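O-methyltransferase family 3 (Niastella koreensis, PDB 7CVW) catalyses the magnesium-dependent transfer of a methyl group from S-adenosyl-L-methionine to catechol-like compounds, methylating protocatechuic acid at the meta and para hydroxyls alike. Local coordinates at the interface of chains A and B. Sequence-based numbering; all coordinates share one arbitrary frame. Chains: chain A/B, O-methyltransferase family 3.

Contact 1: the interface of chains A and B. Residues chain A 5-6, 8-10, 12-13, 207-208; chain B 168, 170-171, 174, 205, 212.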
ATOM      1  N   ILE A   5     -11.651  -6.512 -17.144  1.00 18.11           N
ATOM      2  CA  ILE A   5     -10.565  -5.487 -17.252  1.00 17.07           C
ATOM      3  C   ILE A   5      -9.644  -5.649 -16.041  1.00 14.26           C
ATOM      4  O   ILE A   5      -8.412  -5.602 -16.222  1.00 12.82           O
ATOM      5  CB  ILE A   5     -11.042  -4.022 -17.374  1.00 18.14           C
ATOM      6  CG1 ILE A   5      -9.899  -3.070 -17.740  1.00 19.08           C
ATOM      7  CG2 ILE A   5     -11.723  -3.545 -16.099  1.00 18.87           C
ATOM      8  CD1 ILE A   5      -9.215  -3.352 -19.042  1.00 20.81           C
ATOM      9  N   PHE A   6     -10.199  -5.804 -14.838  1.00 13.06           N
ATOM     10  CA  PHE A   6      -9.341  -5.889 -13.625  1.00 13.06           C
ATOM     11  C   PHE A   6      -8.447  -7.130 -13.688  1.00 12.76           C
ATOM     12  O   PHE A   6      -7.268  -7.067 -13.297  1.00 11.89           O
ATOM     13  CB  PHE A   6     -10.159  -5.861 -12.339  1.00 13.64           C
ATOM     14  CG  PHE A   6     -11.090  -4.683 -12.276  1.00 13.92           C
ATOM     15  CD1 PHE A   6     -10.614  -3.385 -12.374  1.00 14.75           C
ATOM     16  CD2 PHE A   6     -12.451  -4.883 -12.124  1.00 15.17           C
ATOM     17  CE1 PHE A   6     -11.486  -2.310 -12.320  1.00 15.69           C
ATOM     18  CE2 PHE A   6     -13.324  -3.805 -12.105  1.00 16.66           C
ATOM     19  CZ  PHE A   6     -12.834  -2.523 -12.166  1.00 16.43           C
ATOM     20  N   SER A   8      -7.452  -8.665 -16.542  1.00 12.31           N
ATOM     21  CA  SER A   8      -6.464  -8.425 -17.627  1.00 12.75           C
ATOM     22  C   SER A   8      -5.349  -7.517 -17.111  1.00 12.41           C
ATOM     23  O   SER A   8      -4.154  -7.775 -17.382  1.00 11.40           O
ATOM     24  CB  SER A   8      -7.126  -7.843 -18.831  1.00 13.67           C
ATOM     25  OG  SER A   8      -8.052  -8.779 -19.350  1.00 16.49           O
ATOM     26  N   VAL A   9      -5.712  -6.458 -16.397  1.00 11.68           N
ATOM     27  CA  VAL A   9      -4.691  -5.525 -15.851  1.00 11.54           C
ATOM     28  C   VAL A   9      -3.834  -6.247 -14.803  1.00 11.06           C
ATOM     29  O   VAL A   9      -2.615  -6.016 -14.764  1.00  9.92           O
ATOM     30  CB  VAL A   9      -5.318  -4.225 -15.317  1.00 11.88           C
ATOM     31  CG1 VAL A   9      -4.329  -3.429 -14.490  1.00 12.57           C
ATOM     32  CG2 VAL A   9      -5.830  -3.386 -16.478  1.00 12.78           C
ATOM     33  N   ASP A  10      -4.441  -7.101 -13.976  1.00 11.66           N
ATOM     34  CA  ASP A  10      -3.654  -7.846 -12.959  1.00 11.79           C
ATOM     35  C   ASP A  10      -2.605  -8.708 -13.682  1.00 11.47           C
ATOM     36  O   ASP A  10      -1.470  -8.748 -13.230  1.00 10.28           O
ATOM     37  CB  ASP A  10      -4.537  -8.669 -12.017  1.00 12.55           C
ATOM     38  CG  ASP A  10      -4.188  -8.540 -10.526  1.00 13.83           C
ATOM     39  OD1 ASP A  10      -3.539  -7.555 -10.132  1.00 16.10           O
ATOM     40  OD2 ASP A  10      -4.631  -9.397  -9.764  1.00 17.48           O
ATOM     41  N   TYR A  12      -1.224  -8.199 -16.691  1.00 11.63           N
ATOM     42  CA  TYR A  12      -0.236  -7.225 -17.196  1.00 11.12           C
ATOM     43  C   TYR A  12       0.770  -6.870 -16.085  1.00 10.77           C
ATOM     44  O   TYR A  12       1.969  -6.883 -16.305  1.00 11.58           O
ATOM     45  CB  TYR A  12      -0.981  -6.000 -17.715  1.00 11.32           C
ATOM     46  CG  TYR A  12      -0.135  -4.784 -17.965  1.00 11.90           C
ATOM     47  CD1 TYR A  12       0.494  -4.574 -19.183  1.00 13.07           C
ATOM     48  CD2 TYR A  12      -0.094  -3.763 -17.043  1.00 12.04           C
ATOM     49  CE1 TYR A  12       1.185  -3.403 -19.446  1.00 12.93           C
ATOM     50  CE2 TYR A  12       0.622  -2.608 -17.270  1.00 12.17           C
ATOM     51  CZ  TYR A  12       1.246  -2.411 -18.484  1.00 12.90           C
ATOM     52  OH  TYR A  12       1.936  -1.256 -18.708  1.00 13.19           O
ATOM     53  N   ILE A  13       0.284  -6.552 -14.886  1.00 10.31           N
ATOM     54  CA  ILE A  13       1.144  -6.190 -13.729  1.00 10.14           C
ATOM     55  C   ILE A  13       1.989  -7.385 -13.288  1.00 10.99           C
ATOM     56  O   ILE A  13       3.163  -7.187 -13.020  1.00 11.17           O
ATOM     57  CB  ILE A  13       0.307  -5.636 -12.556  1.00  9.77           C
ATOM     58  CG1 ILE A  13      -0.368  -4.320 -12.937  1.00  9.49           C
ATOM     59  CG2 ILE A  13       1.181  -5.491 -11.326  1.00  9.98           C
ATOM     60  CD1 ILE A  13      -1.444  -3.904 -11.960  1.00  9.79           C
ATOM     61  N   VAL A 207      -8.791  -4.592  -6.549  1.00 11.02           N
ATOM     62  CA  VAL A 207      -9.364  -5.303  -7.719  1.00 10.45           C
ATOM     63  C   VAL A 207      -8.240  -6.074  -8.403  1.00 10.46           C
ATOM     64  O   VAL A 207      -7.049  -5.802  -8.146  1.00 10.92           O
ATOM     65  CB  VAL A 207     -10.083  -4.336  -8.676  1.00 10.63           C
ATOM     66  CG1 VAL A 207     -11.300  -3.730  -7.997  1.00 10.47           C
ATOM     67  CG2 VAL A 207      -9.157  -3.240  -9.186  1.00 11.34           C
ATOM     68  N   GLY A 208      -8.611  -7.057  -9.211  1.00 10.28           N
ATOM     69  CA  GLY A 208      -7.637  -7.896  -9.920  1.00 10.82           C
ATOM     70  C   GLY A 208      -8.226  -9.248 -10.229  1.00 10.94           C
ATOM     71  O   GLY A 208      -9.393  -9.323 -10.567  1.00 11.90           O
TER
ATOM     72  N   ILE B 168      -2.084   3.258 -14.576  1.00 10.70           N
ATOM     73  CA  ILE B 168      -3.047   2.264 -15.152  1.00 11.45           C
ATOM     74  C   ILE B 168      -4.054   2.938 -16.096  1.00 12.48           C
ATOM     75  O   ILE B 168      -4.453   2.326 -17.114  1.00 12.70           O
ATOM     76  CB  ILE B 168      -3.716   1.472 -14.002  1.00 11.79           C
ATOM     77  CG1 ILE B 168      -2.679   0.581 -13.306  1.00 12.76           C
ATOM     78  CG2 ILE B 168      -4.924   0.685 -14.486  1.00 12.03           C
ATOM     79  CD1 ILE B 168      -2.013  -0.435 -14.219  1.00 12.41           C
ATOM     80  N   ASP B 170      -7.438   3.715 -16.357  1.00 13.12           N
ATOM     81  CA  ASP B 170      -8.725   3.072 -16.714  1.00 14.61           C
ATOM     82  C   ASP B 170      -8.452   1.802 -17.528  1.00 14.32           C
ATOM     83  O   ASP B 170      -9.356   1.366 -18.239  1.00 16.55           O
ATOM     84  CB  ASP B 170      -9.621   4.046 -17.488  1.00 15.91           C
ATOM     85  CG  ASP B 170     -11.107   3.743 -17.388  1.00 18.61           C
ATOM     86  OD1 ASP B 170     -11.530   3.196 -16.360  1.00 20.21           O
ATOM     87  OD2 ASP B 170     -11.837   4.051 -18.360  1.00 23.89           O
ATOM     88  N   GLY B 171      -7.272   1.206 -17.401  1.00 14.40           N
ATOM     89  CA  GLY B 171      -6.891  -0.011 -18.139  1.00 14.48           C
ATOM     90  C   GLY B 171      -6.376   0.293 -19.535  1.00 14.38           C
ATOM     91  O   GLY B 171      -6.073  -0.659 -20.263  1.00 15.35           O
ATOM     92  N   LEU B 174      -3.262  -1.254 -21.340  1.00 14.57           N
ATOM     93  CA  LEU B 174      -3.322  -2.558 -22.054  1.00 16.75           C
ATOM     94  C   LEU B 174      -3.268  -2.318 -23.567  1.00 18.94           C
ATOM     95  O   LEU B 174      -3.047  -3.307 -24.294  1.00 20.00           O
ATOM     96  CB  LEU B 174      -4.593  -3.314 -21.670  1.00 18.84           C
ATOM     97  CG  LEU B 174      -4.654  -3.808 -20.226  1.00 19.33           C
ATOM     98  CD1 LEU B 174      -5.834  -4.741 -20.025  1.00 21.46           C
ATOM     99  CD2 LEU B 174      -3.356  -4.498 -19.825  1.00 20.01           C
ATOM    100  N   GLN B 205      -3.554  -1.520  -8.334  1.00 12.54           N
ATOM    101  CA  GLN B 205      -4.780  -1.010  -8.977  1.00 11.80           C
ATOM    102  C   GLN B 205      -5.604  -0.277  -7.919  1.00 12.26           C
ATOM    103  O   GLN B 205      -5.639  -0.713  -6.740  1.00 13.11           O
ATOM    104  CB  GLN B 205      -5.609  -2.126  -9.608  1.00 12.44           C
ATOM    105  CG  GLN B 205      -4.844  -2.971 -10.626  1.00 13.31           C
ATOM    106  CD  GLN B 205      -5.748  -3.943 -11.346  1.00 13.53           C
ATOM    107  OE1 GLN B 205      -5.517  -5.163 -11.388  1.00 15.98           O
ATOM    108  NE2 GLN B 205      -6.749  -3.404 -11.997  1.00 12.38           N
ATOM    109  N   TYR B 212     -10.841   4.803 -12.352  1.00 11.39           N
ATOM    110  CA  TYR B 212     -10.011   3.587 -12.180  1.00 11.27           C
ATOM    111  C   TYR B 212      -8.581   3.895 -12.635  1.00 10.95           C
ATOM    112  O   TYR B 212      -8.385   4.432 -13.743  1.00 11.79           O
ATOM    113  CB  TYR B 212     -10.644   2.460 -12.989  1.00 11.96           C
ATOM    114  CG  TYR B 212      -9.808   1.245 -13.249  1.00 12.52           C
ATOM    115  CD1 TYR B 212      -9.066   0.628 -12.257  1.00 12.78           C
ATOM    116  CD2 TYR B 212      -9.847   0.653 -14.500  1.00 13.90           C
ATOM    117  CE1 TYR B 212      -8.330  -0.523 -12.510  1.00 13.66           C
ATOM    118  CE2 TYR B 212      -9.128  -0.499 -14.766  1.00 13.71           C
ATOM    119  CZ  TYR B 212      -8.369  -1.091 -13.778  1.00 14.52           C
ATOM    120  OH  TYR B 212      -7.674  -2.231 -14.066  1.00 16.48           O
TER

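Contact 2: the interface of chains A and B. Residues chain A 13, 16-17, 44, 47-48, 51; chain B 193-194, 201-203, 217.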
ATOM      1  N   ILE A  13       0.284  -6.552 -14.886  1.00 10.31           N
ATOM      2  CA  ILE A  13       1.144  -6.190 -13.729  1.00 10.14           C
ATOM      3  C   ILE A  13       1.989  -7.385 -13.288  1.00 10.99           C
ATOM      4  O   ILE A  13       3.163  -7.187 -13.020  1.00 11.17           O
ATOM      5  CB  ILE A  13       0.307  -5.636 -12.556  1.00  9.77           C
ATOM      6  CG1 ILE A  13      -0.368  -4.320 -12.937  1.00  9.49           C
ATOM      7  CG2 ILE A  13       1.181  -5.491 -11.326  1.00  9.98           C
ATOM      8  CD1 ILE A  13      -1.444  -3.904 -11.960  1.00  9.79           C
ATOM      9  N   LEU A  16       4.926  -8.080 -15.447  1.00 12.44           N
ATOM     10  CA  LEU A  16       6.018  -7.106 -15.217  1.00 12.45           C
ATOM     11  C   LEU A  16       6.691  -7.327 -13.859  1.00 11.70           C
ATOM     12  O   LEU A  16       7.920  -7.180 -13.769  1.00 12.70           O
ATOM     13  CB  LEU A  16       5.436  -5.694 -15.290  1.00 13.76           C
ATOM     14  CG  LEU A  16       5.052  -5.180 -16.674  1.00 14.65           C
ATOM     15  CD1 LEU A  16       4.244  -3.892 -16.543  1.00 15.03           C
ATOM     16  CD2 LEU A  16       6.284  -4.948 -17.531  1.00 15.22           C
ATOM     17  N   LEU A  17       5.908  -7.578 -12.803  1.00 11.01           N
ATOM     18  CA  LEU A  17       6.361  -7.339 -11.412  1.00 10.97           C
ATOM     19  C   LEU A  17       5.849  -8.410 -10.445  1.00 10.97           C
ATOM     20  O   LEU A  17       6.016  -8.223  -9.246  1.00 12.37           O
ATOM     21  CB  LEU A  17       5.891  -5.947 -10.993  1.00 10.98           C
ATOM     22  CG  LEU A  17       6.591  -4.786 -11.693  1.00 11.39           C
ATOM     23  CD1 LEU A  17       5.883  -3.487 -11.351  1.00 12.27           C
ATOM     24  CD2 LEU A  17       8.046  -4.714 -11.279  1.00 12.43           C
ATOM     25  N   ASN A  44       0.076 -10.483  -7.127  1.00  9.54           N
ATOM     26  CA  ASN A  44       0.437  -9.055  -6.971  1.00  9.72           C
ATOM     27  C   ASN A  44       0.182  -8.626  -5.528  1.00  9.20           C
ATOM     28  O   ASN A  44       0.885  -7.727  -5.054  1.00  9.88           O
ATOM     29  CB  ASN A  44      -0.307  -8.170  -7.958  1.00  9.49           C
ATOM     30  CG  ASN A  44       0.126  -8.361  -9.400  1.00  9.93           C
ATOM     31  OD1 ASN A  44       1.297  -8.648  -9.657  1.00 10.79           O
ATOM     32  ND2 ASN A  44      -0.828  -8.182 -10.298  1.00 10.29           N
ATOM     33  N   LYS A  47       3.260  -9.830  -3.646  1.00  9.16           N
ATOM     34  CA  LYS A  47       4.391  -8.897  -3.827  1.00  9.42           C
ATOM     35  C   LYS A  47       4.177  -7.654  -2.955  1.00  9.03           C
ATOM     36  O   LYS A  47       5.132  -7.190  -2.343  1.00  8.78           O
ATOM     37  CB  LYS A  47       4.515  -8.540  -5.308  1.00 10.50           C
ATOM     38  CG  LYS A  47       5.702  -7.657  -5.663  1.00 11.02           C
ATOM     39  CD  LYS A  47       7.055  -8.312  -5.428  1.00 12.42           C
ATOM     40  CE  LYS A  47       8.214  -7.499  -5.992  1.00 13.58           C
ATOM     41  NZ  LYS A  47       8.261  -7.583  -7.471  1.00 14.02           N
ATOM     42  N   PHE A  48       2.955  -7.144  -2.871  1.00  8.88           N
ATOM     43  CA  PHE A  48       2.657  -5.965  -2.030  1.00  9.24           C
ATOM     44  C   PHE A  48       2.971  -6.267  -0.560  1.00  8.87           C
ATOM     45  O   PHE A  48       3.663  -5.463   0.095  1.00  8.59           O
ATOM     46  CB  PHE A  48       1.211  -5.543  -2.253  1.00  9.40           C
ATOM     47  CG  PHE A  48       0.750  -4.378  -1.412  1.00 10.07           C
ATOM     48  CD1 PHE A  48       1.468  -3.196  -1.382  1.00 10.58           C
ATOM     49  CD2 PHE A  48      -0.446  -4.429  -0.719  1.00 10.54           C
ATOM     50  CE1 PHE A  48       1.030  -2.100  -0.647  1.00 11.29           C
ATOM     51  CE2 PHE A  48      -0.893  -3.321  -0.018  1.00 10.83           C
ATOM     52  CZ  PHE A  48      -0.144  -2.173   0.045  1.00 11.21           C
ATOM     53  N   LEU A  51       6.669  -6.237  -0.049  1.00  9.30           N
ATOM     54  CA  LEU A  51       7.198  -4.853  -0.037  1.00 10.01           C
ATOM     55  C   LEU A  51       6.891  -4.185   1.295  1.00  9.99           C
ATOM     56  O   LEU A  51       7.726  -3.431   1.793  1.00 10.84           O
ATOM     57  CB  LEU A  51       6.596  -4.086  -1.213  1.00 10.70           C
ATOM     58  CG  LEU A  51       7.094  -4.533  -2.584  1.00 12.53           C
ATOM     59  CD1 LEU A  51       6.292  -3.875  -3.687  1.00 13.56           C
ATOM     60  CD2 LEU A  51       8.567  -4.209  -2.781  1.00 13.77           C
TER
ATOM     61  N   LEU B 193      10.037  -0.163 -15.198  1.00 13.10           N
ATOM     62  CA  LEU B 193       9.985  -0.683 -13.818  1.00 14.67           C
ATOM     63  C   LEU B 193      10.132  -2.213 -13.860  1.00 14.30           C
ATOM     64  O   LEU B 193      10.854  -2.772 -13.010  1.00 16.78           O
ATOM     65  CB  LEU B 193       8.664  -0.217 -13.212  1.00 15.28           C
ATOM     66  CG  LEU B 193       8.583  -0.243 -11.704  1.00 16.33           C
ATOM     67  CD1 LEU B 193       9.693   0.578 -11.075  1.00 16.71           C
ATOM     68  CD2 LEU B 193       7.210   0.253 -11.302  1.00 15.88           C
ATOM     69  N   GLY B 194       9.497  -2.874 -14.822  1.00 14.99           N
ATOM     70  CA  GLY B 194       9.613  -4.322 -15.051  1.00 16.34           C
ATOM     71  C   GLY B 194      11.037  -4.747 -15.338  1.00 16.39           C
ATOM     72  O   GLY B 194      11.372  -5.894 -15.000  1.00 20.11           O
ATOM     73  N   ALA B 201       9.437  -3.772  -6.793  1.00 11.50           N
ATOM     74  CA  ALA B 201       8.255  -2.938  -7.113  1.00 11.19           C
ATOM     75  C   ALA B 201       6.987  -3.753  -7.390  1.00 10.53           C
ATOM     76  O   ALA B 201       7.046  -4.957  -7.726  1.00  9.71           O
ATOM     77  CB  ALA B 201       8.581  -2.075  -8.304  1.00 10.79           C
ATOM     78  N   THR B 202       5.845  -3.074  -7.274  1.00  9.64           N
ATOM     79  CA  THR B 202       4.535  -3.576  -7.736  1.00 10.37           C
ATOM     80  C   THR B 202       3.759  -2.390  -8.269  1.00 10.49           C
ATOM     81  O   THR B 202       4.229  -1.246  -8.133  1.00 10.05           O
ATOM     82  CB  THR B 202       3.783  -4.299  -6.613  1.00 11.11           C
ATOM     83  OG1 THR B 202       2.716  -5.064  -7.178  1.00 12.18           O
ATOM     84  CG2 THR B 202       3.246  -3.342  -5.567  1.00 11.11           C
ATOM     85  N   ILE B 203       2.618  -2.689  -8.848  1.00  9.87           N
ATOM     86  CA  ILE B 203       1.599  -1.688  -9.212  1.00 10.42           C
ATOM     87  C   ILE B 203       0.344  -2.085  -8.437  1.00 10.56           C
ATOM     88  O   ILE B 203      -0.101  -3.253  -8.520  1.00 10.63           O
ATOM     89  CB  ILE B 203       1.403  -1.554 -10.732  1.00 10.60           C
ATOM     90  CG1 ILE B 203       2.691  -1.070 -11.408  1.00 10.72           C
ATOM     91  CG2 ILE B 203       0.225  -0.634 -11.018  1.00 10.34           C
ATOM     92  CD1 ILE B 203       2.719  -1.233 -12.910  1.00 11.67           C
ATOM     93  N   LEU B 217       4.590   1.290  -6.656  1.00 11.28           N
ATOM     94  CA  LEU B 217       5.372   1.386  -5.397  1.00 12.11           C
ATOM     95  C   LEU B 217       6.694   0.667  -5.644  1.00 11.63           C
ATOM     96  O   LEU B 217       6.620  -0.500  -6.079  1.00 12.02           O
ATOM     97  CB  LEU B 217       4.620   0.693  -4.252  1.00 14.24           C
ATOM     98  CG  LEU B 217       3.786   1.569  -3.324  1.00 18.14           C
ATOM     99  CD1 LEU B 217       2.705   2.291  -4.092  1.00 18.55           C
ATOM    100  CD2 LEU B 217       3.178   0.745  -2.191  1.00 19.42           C
TER
HETATM  101  O   HOH W   1       3.329  -7.302  -8.393  1.00 11.32           O
HETATM  102  O   HOH W   2      -0.117  -5.142  -6.305  1.00 16.13           O
HETATM  103  O   HOH W   3      10.332  -5.786  -8.697  1.00 17.99           O

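Contact 1: the interface of chains A and B
The phenyl ring of A:Phe6 and the phenol ring of B:Tyr212 meet edge to face, their planes 80° apart and their centroids separated by 4.8 Å. A:Phe6 supplies the edge: its CE1 stands over the centre of the tyrosine ring, while CD1 sits 3.5 Å from CZ of B:Tyr212. The phenylalanine ring is itself sandwiched within its own chain, with CG2 of A:Ile5 over the centre of one face and CB of A:Val207 toward the rim of the other, which should limit its rotation. At the rim of the tyrosine ring, in its plane, lie OD1 of B:Asp170 and the amide NE2 of B:Gln205. This patch of the homodimer interface is mainly apolar and sets one side of helix 4-17 of chain A against strand 199-206, the 3-10 helix 169-174 and neighbouring loops of chain B. A:Val9 lies at its middle. Its CG1, anti to the backbone N (chi1 167°), packs 3.5 Å from the amide carbon CD of B:Gln205 and also meets CD1 of B:Ile168, whereas CG2 turns to B:Leu174 and the tyrosine hydroxyl, which approaches it tip to tip. B:Leu174 spreads its two methyls along the helix: CD1 reaches CB of A:Ser8 at 3.6 Å and the CD1 methyl of A:Ile5, and CD2 lies 3.5 Å from CB of A:Tyr12, the two side chains sliding past each other in opposite directions. B:Gln205 runs extended beyond CG, its aliphatic part between A:Ile13 and A:Val207; CG lies 3.8 Å from the CD1 methyl of A:Ile13, and CB lies 3.7 Å from CG2 of A:Val207.

Contact 2: the interface of chains A and B
Strand 199-206 of chain B, extended through B:Ala201 (phi/psi -145/160°) and likewise through B:Thr202, lies across the C-terminal end of helix 4-17 and beside helix 43-55 of chain A, with the backbone leaving its helical course at A:Leu17. A:Lys47 makes a direct hydrogen bond across this part of the dimer interface. Its CG is anti to the backbone N, and bends at chi2 and chi4 bring the amine nitrogen NZ to the backbone carbonyl of B:Ala201, NZ to O 2.9 Å, in the carbonyl plane. NZ also donates to O of A:Leu17, 2.9 Å away but above that carbonyl's plane, so one nitrogen ties the helix end to the partner strand. A water bridges the same NZ to the backbone N of B:Ala201. The hydroxyl of B:Thr202, anti to its backbone N, contacts two further waters, one leading to OD1 of A:Asn44, the other joining O of A:Asn44 to O of B:Ile203. Its CG2 methyl points instead to A:Leu51, crossing obliquely and meeting CD1 at 3.6 Å. The side chain of A:Leu17 runs across the strand, with CD1 against CA of B:Thr202 and CD2 toward O of B:Ala201 and O of B:Leu193. A:Ile13 crosses B:Ile203 obliquely, its CD1 3.8 Å from CG2. Further along the contact, A:Phe48 crosses B:Leu217 obliquely, its CE1 touching the CD2 methyl of B:Leu217 at 3.9 Å.

Contact 1 and contact 2 are neighbouring stretches of one interface, the centres of their C-alpha atoms about 13 Å apart. Helix 4-17 of chain A and strand 199-206 of chain B run through both, and A:Ile13 belongs to each. Contact 1 adds the 3-10 helix 169-174 of chain B; contact 2 adds helix 43-55 of chain A and helix 181-195 and strand 213-220 of chain B. Packing thus passes from a largely apolar region to one pinned by lysine and water. Since the dimer is two-fold symmetric, both recur with the chains exchanged, so each subunit contributes its N-terminal helix and receives its partner's.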